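Aerolysin-like protein (Bombina maxima, PDB 6LH8) belongs to the aerolysin-like family of pore-forming proteins and probably takes part in, or regulates, pore formation in toad endolysosomal membranes. Local coordinates at residues Arg46-Val60 and His72-Tyr85. Numbering follows the deposited sequence.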
# COMPACT_ATOMS: atom_id res chain seq x y z
N ARG A 46 5.75 -4.61 3.47
CA ARG A 46 5.10 -3.68 2.55
C ARG A 46 3.62 -4.05 2.50
O ARG A 46 3.28 -5.22 2.34
CB ARG A 46 5.73 -3.74 1.16
CG ARG A 46 4.95 -2.99 0.10
CD ARG A 46 5.62 -3.10 -1.26
NE ARG A 46 4.91 -2.34 -2.28
CZ ARG A 46 5.08 -2.52 -3.58
NH1 ARG A 46 5.94 -3.43 -4.00
NH2 ARG A 46 4.39 -1.79 -4.45
N THR A 47 2.74 -3.06 2.69
CA THR A 47 1.32 -3.35 2.75
C THR A 47 0.53 -2.45 1.82
O THR A 47 0.94 -1.33 1.50
CB THR A 47 0.76 -3.19 4.16
OG1 THR A 47 0.90 -1.82 4.56
CG2 THR A 47 1.49 -4.09 5.15
N ILE A 48 -0.61 -2.98 1.40
CA ILE A 48 -1.68 -2.20 0.78
C ILE A 48 -2.94 -2.53 1.56
O ILE A 48 -3.26 -3.70 1.76
CB ILE A 48 -1.85 -2.54 -0.71
CG1 ILE A 48 -0.57 -2.24 -1.49
CG2 ILE A 48 -3.05 -1.79 -1.28
CD1 ILE A 48 -0.67 -2.54 -3.00
N THR A 49 -3.66 -1.51 2.00
CA THR A 49 -4.88 -1.74 2.75
C THR A 49 -6.07 -1.28 1.93
O THR A 49 -6.08 -0.15 1.43
CB THR A 49 -4.84 -1.04 4.10
OG1 THR A 49 -3.80 -1.62 4.90
CG2 THR A 49 -6.17 -1.23 4.84
N HIS A 50 -7.07 -2.15 1.78
CA HIS A 50 -8.27 -1.87 1.01
C HIS A 50 -9.47 -1.76 1.94
O HIS A 50 -9.72 -2.65 2.75
CB HIS A 50 -8.52 -2.98 -0.01
CG HIS A 50 -7.35 -3.25 -0.90
ND1 HIS A 50 -7.09 -2.51 -2.03
CD2 HIS A 50 -6.38 -4.19 -0.82
CE1 HIS A 50 -6.00 -2.98 -2.61
NE2 HIS A 50 -5.55 -4.00 -1.90
N ASN A 51 -10.24 -0.68 1.80
CA ASN A 51 -11.38 -0.44 2.68
C ASN A 51 -12.61 -0.10 1.86
O ASN A 51 -12.52 0.49 0.79
CB ASN A 51 -11.09 0.71 3.64
CG ASN A 51 -9.73 0.59 4.27
OD1 ASN A 51 -9.61 0.05 5.36
ND2 ASN A 51 -8.67 1.07 3.56
N ILE A 52 -13.78 -0.46 2.39
CA ILE A 52 -15.05 -0.04 1.82
C ILE A 52 -15.84 0.66 2.91
O ILE A 52 -15.83 0.23 4.07
CB ILE A 52 -15.84 -1.22 1.19
CG1 ILE A 52 -16.91 -0.70 0.24
CG2 ILE A 52 -16.44 -2.17 2.23
CD1 ILE A 52 -16.34 -0.22 -1.10
N THR A 53 -16.43 1.80 2.57
CA THR A 53 -17.18 2.61 3.53
C THR A 53 -18.55 2.90 2.93
O THR A 53 -18.67 3.07 1.71
CB THR A 53 -16.47 3.94 3.86
OG1 THR A 53 -16.25 4.71 2.67
CG2 THR A 53 -15.12 3.68 4.53
N LEU A 54 -19.59 2.89 3.77
CA LEU A 54 -20.94 3.16 3.28
C LEU A 54 -21.55 4.32 4.04
O LEU A 54 -21.15 4.60 5.18
CB LEU A 54 -21.85 1.93 3.45
CG LEU A 54 -21.79 0.89 2.33
CD1 LEU A 54 -20.52 0.04 2.46
CD2 LEU A 54 -23.05 0.00 2.28
N PRO A 55 -22.50 5.04 3.45
CA PRO A 55 -23.22 6.07 4.19
C PRO A 55 -23.82 5.49 5.47
O PRO A 55 -24.21 4.32 5.52
CB PRO A 55 -24.30 6.54 3.21
CG PRO A 55 -23.70 6.29 1.86
CD PRO A 55 -22.95 4.97 2.03
N ARG A 56 -23.86 6.33 6.51
CA ARG A 56 -24.33 5.87 7.80
C ARG A 56 -25.75 5.32 7.71
O ARG A 56 -26.06 4.29 8.31
CB ARG A 56 -24.25 7.02 8.81
CG ARG A 56 -24.73 6.67 10.21
CD ARG A 56 -24.23 7.69 11.23
NE ARG A 56 -24.29 7.15 12.59
CZ ARG A 56 -24.40 7.90 13.69
NH1 ARG A 56 -24.47 9.22 13.59
NH2 ARG A 56 -24.45 7.32 14.88
N ALA A 57 -26.60 5.98 6.92
CA ALA A 57 -28.02 5.65 6.77
C ALA A 57 -28.32 4.76 5.56
O ALA A 57 -29.39 4.89 4.95
CB ALA A 57 -28.84 6.93 6.68
N THR A 58 -27.44 3.84 5.20
CA THR A 58 -27.62 3.09 3.96
C THR A 58 -28.73 2.05 4.09
O THR A 58 -29.02 1.54 5.18
CB THR A 58 -26.32 2.41 3.55
OG1 THR A 58 -26.52 1.70 2.32
CG2 THR A 58 -25.86 1.42 4.62
N GLU A 59 -29.36 1.75 2.95
CA GLU A 59 -30.34 0.68 2.82
C GLU A 59 -29.70 -0.67 2.50
O GLU A 59 -30.39 -1.69 2.53
CB GLU A 59 -31.35 1.01 1.71
CG GLU A 59 -32.23 2.21 1.98
CD GLU A 59 -33.36 1.87 2.91
OE1 GLU A 59 -33.67 2.70 3.80
OE2 GLU A 59 -33.94 0.77 2.75
N VAL A 60 -28.41 -0.68 2.18
CA VAL A 60 -27.74 -1.95 1.86
C VAL A 60 -27.87 -2.88 3.07
O VAL A 60 -27.54 -2.48 4.20
CB VAL A 60 -26.27 -1.69 1.50
CG1 VAL A 60 -25.49 -3.00 1.43
CG2 VAL A 60 -26.19 -0.93 0.18
N HIS A 72 -4.37 -1.34 -7.25
CA HIS A 72 -3.05 -1.52 -6.64
C HIS A 72 -3.03 -2.80 -5.81
O HIS A 72 -3.78 -2.91 -4.84
CB HIS A 72 -2.69 -0.32 -5.77
CG HIS A 72 -2.82 0.99 -6.49
ND1 HIS A 72 -2.04 1.32 -7.57
CD2 HIS A 72 -3.65 2.04 -6.28
CE1 HIS A 72 -2.38 2.52 -8.01
NE2 HIS A 72 -3.35 2.98 -7.24
N ARG A 73 -2.18 -3.75 -6.18
CA ARG A 73 -2.12 -5.05 -5.53
C ARG A 73 -0.68 -5.42 -5.25
O ARG A 73 0.26 -4.82 -5.77
CB ARG A 73 -2.78 -6.14 -6.39
CG ARG A 73 -4.19 -5.84 -6.87
CD ARG A 73 -5.19 -5.82 -5.73
NE ARG A 73 -5.13 -7.04 -4.92
CZ ARG A 73 -5.85 -8.13 -5.16
NH1 ARG A 73 -6.68 -8.17 -6.20
NH2 ARG A 73 -5.75 -9.19 -4.36
N LEU A 74 -0.51 -6.44 -4.40
CA LEU A 74 0.79 -7.01 -4.07
C LEU A 74 0.83 -8.47 -4.50
O LEU A 74 -0.20 -9.09 -4.77
CB LEU A 74 1.08 -6.90 -2.57
CG LEU A 74 1.20 -5.50 -1.97
CD1 LEU A 74 1.50 -5.57 -0.48
CD2 LEU A 74 2.29 -4.69 -2.68
N ASN A 75 2.05 -9.03 -4.56
CA ASN A 75 2.27 -10.46 -4.75
C ASN A 75 1.74 -10.99 -6.08
O ASN A 75 1.58 -12.20 -6.24
CB ASN A 75 1.67 -11.27 -3.60
CG ASN A 75 2.27 -10.92 -2.26
OD1 ASN A 75 3.50 -10.89 -2.11
ND2 ASN A 75 1.42 -10.64 -1.27
N GLY A 76 1.45 -10.11 -7.03
CA GLY A 76 0.83 -10.52 -8.27
C GLY A 76 -0.58 -11.06 -8.06
O GLY A 76 -1.14 -11.70 -8.95
N ASN A 77 -1.15 -10.81 -6.88
CA ASN A 77 -2.52 -11.24 -6.62
C ASN A 77 -3.48 -10.52 -7.55
O ASN A 77 -3.38 -9.31 -7.77
CB ASN A 77 -2.90 -10.97 -5.17
CG ASN A 77 -2.06 -11.77 -4.19
OD1 ASN A 77 -1.50 -11.21 -3.25
ND2 ASN A 77 -1.97 -13.07 -4.41
N THR A 78 -4.42 -11.28 -8.10
CA THR A 78 -5.38 -10.74 -9.05
C THR A 78 -6.82 -11.11 -8.72
O THR A 78 -7.73 -10.60 -9.38
CB THR A 78 -5.04 -11.21 -10.47
OG1 THR A 78 -5.55 -10.27 -11.42
CG2 THR A 78 -5.64 -12.59 -10.74
N GLU A 79 -7.05 -11.96 -7.72
CA GLU A 79 -8.41 -12.32 -7.36
C GLU A 79 -9.11 -11.15 -6.65
O GLU A 79 -8.46 -10.34 -5.99
CB GLU A 79 -8.41 -13.55 -6.46
CG GLU A 79 -8.24 -14.86 -7.21
CD GLU A 79 -9.37 -15.12 -8.18
OE1 GLU A 79 -9.20 -14.84 -9.39
OE2 GLU A 79 -10.44 -15.61 -7.74
N PRO A 80 -10.42 -11.05 -6.79
CA PRO A 80 -11.15 -9.96 -6.14
C PRO A 80 -11.09 -10.04 -4.63
O PRO A 80 -10.93 -11.12 -4.04
CB PRO A 80 -12.59 -10.14 -6.64
CG PRO A 80 -12.45 -10.96 -7.90
CD PRO A 80 -11.30 -11.86 -7.65
N ILE A 81 -11.21 -8.88 -4.00
CA ILE A 81 -11.41 -8.77 -2.56
C ILE A 81 -12.90 -8.87 -2.28
O ILE A 81 -13.69 -8.20 -2.96
CB ILE A 81 -10.85 -7.44 -2.03
CG1 ILE A 81 -9.44 -7.17 -2.56
CG2 ILE A 81 -10.93 -7.38 -0.49
CD1 ILE A 81 -8.47 -8.29 -2.36
N THR A 82 -13.29 -9.66 -1.28
CA THR A 82 -14.69 -9.76 -0.87
C THR A 82 -14.86 -9.07 0.48
O THR A 82 -14.35 -9.56 1.50
CB THR A 82 -15.14 -11.21 -0.80
OG1 THR A 82 -14.94 -11.83 -2.07
CG2 THR A 82 -16.63 -11.29 -0.44
N PHE A 83 -15.55 -7.94 0.48
CA PHE A 83 -16.00 -7.33 1.72
C PHE A 83 -17.39 -7.86 2.07
O PHE A 83 -18.14 -8.30 1.21
CB PHE A 83 -16.06 -5.81 1.60
CG PHE A 83 -14.75 -5.17 1.17
CD1 PHE A 83 -13.73 -4.98 2.08
CD2 PHE A 83 -14.57 -4.72 -0.13
CE1 PHE A 83 -12.53 -4.38 1.70
CE2 PHE A 83 -13.37 -4.11 -0.53
CZ PHE A 83 -12.35 -3.94 0.39
N THR A 84 -17.73 -7.81 3.35
CA THR A 84 -19.08 -8.11 3.81
C THR A 84 -19.54 -6.92 4.63
O THR A 84 -18.94 -6.60 5.66
CB THR A 84 -19.12 -9.41 4.64
OG1 THR A 84 -18.75 -10.50 3.80
CG2 THR A 84 -20.53 -9.66 5.19
N TYR A 85 -20.57 -6.22 4.15
CA TYR A 85 -21.04 -5.04 4.86
C TYR A 85 -21.51 -5.42 6.27
O TYR A 85 -22.29 -6.36 6.45
CB TYR A 85 -22.17 -4.35 4.08
CG TYR A 85 -22.80 -3.22 4.87
CD1 TYR A 85 -22.01 -2.22 5.44
CD2 TYR A 85 -24.18 -3.15 5.07
CE1 TYR A 85 -22.56 -1.20 6.18
CE2 TYR A 85 -24.75 -2.13 5.81
CZ TYR A 85 -23.92 -1.15 6.37
OH TYR A 85 -24.44 -0.12 7.12
O HOH W 1 -23.19 2.35 7.29
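In this elongated aerolysin-like beta fold, residues 46-53 of strand 41-53, in the five-stranded antiparallel sheet, are covered by the connection 72-85, whose short strand 81-84 belongs to a separate two-stranded sheet. No hydrogen bond joins the two segments; side chains fill the gap, every second residue from Arg-46 to Ile-52 facing across. Leu-74 sits at one end, its CG 3.6 Å from Ile-48 CD1, while its CD2 lies over a face of the Arg-46 guanidinium, 3.5 Å from NE. Branched aliphatic groups suit this buried spot, and the flat, poorly hydrated guanidinium face accepts a methyl while NE bonds to Gln-144 O. The His-50 ring directs CE1 edge-on at His-72 O, 3.1 Å away, and its nitrogens bind Tyr-139 and Glu-93, which also forms a salt bridge with Arg-73. Ile-52 CG2 rests over the Phe-83 ring, 4.0 Å from the centroid. Beyond the strand, Leu-54 CD2 stands almost squarely above the Tyr-85 ring. With CG anti to the backbone N (chi1 173°), that ring reaches into the 54-60 bend: OH lies 3.3 Å from Thr-58 CG2, CE2 3.2 Å from Val-60 O, and a water links OH to Pro-55 O. An ST turn, Val-60 N to Thr-58 OG1, shapes the bend, OG1 also bonding Glu-135. Strands 90-100 and 133-154 flank strand 41-53, and Leu-68 of strand 65-68 packs against Ile-52 and Phe-83.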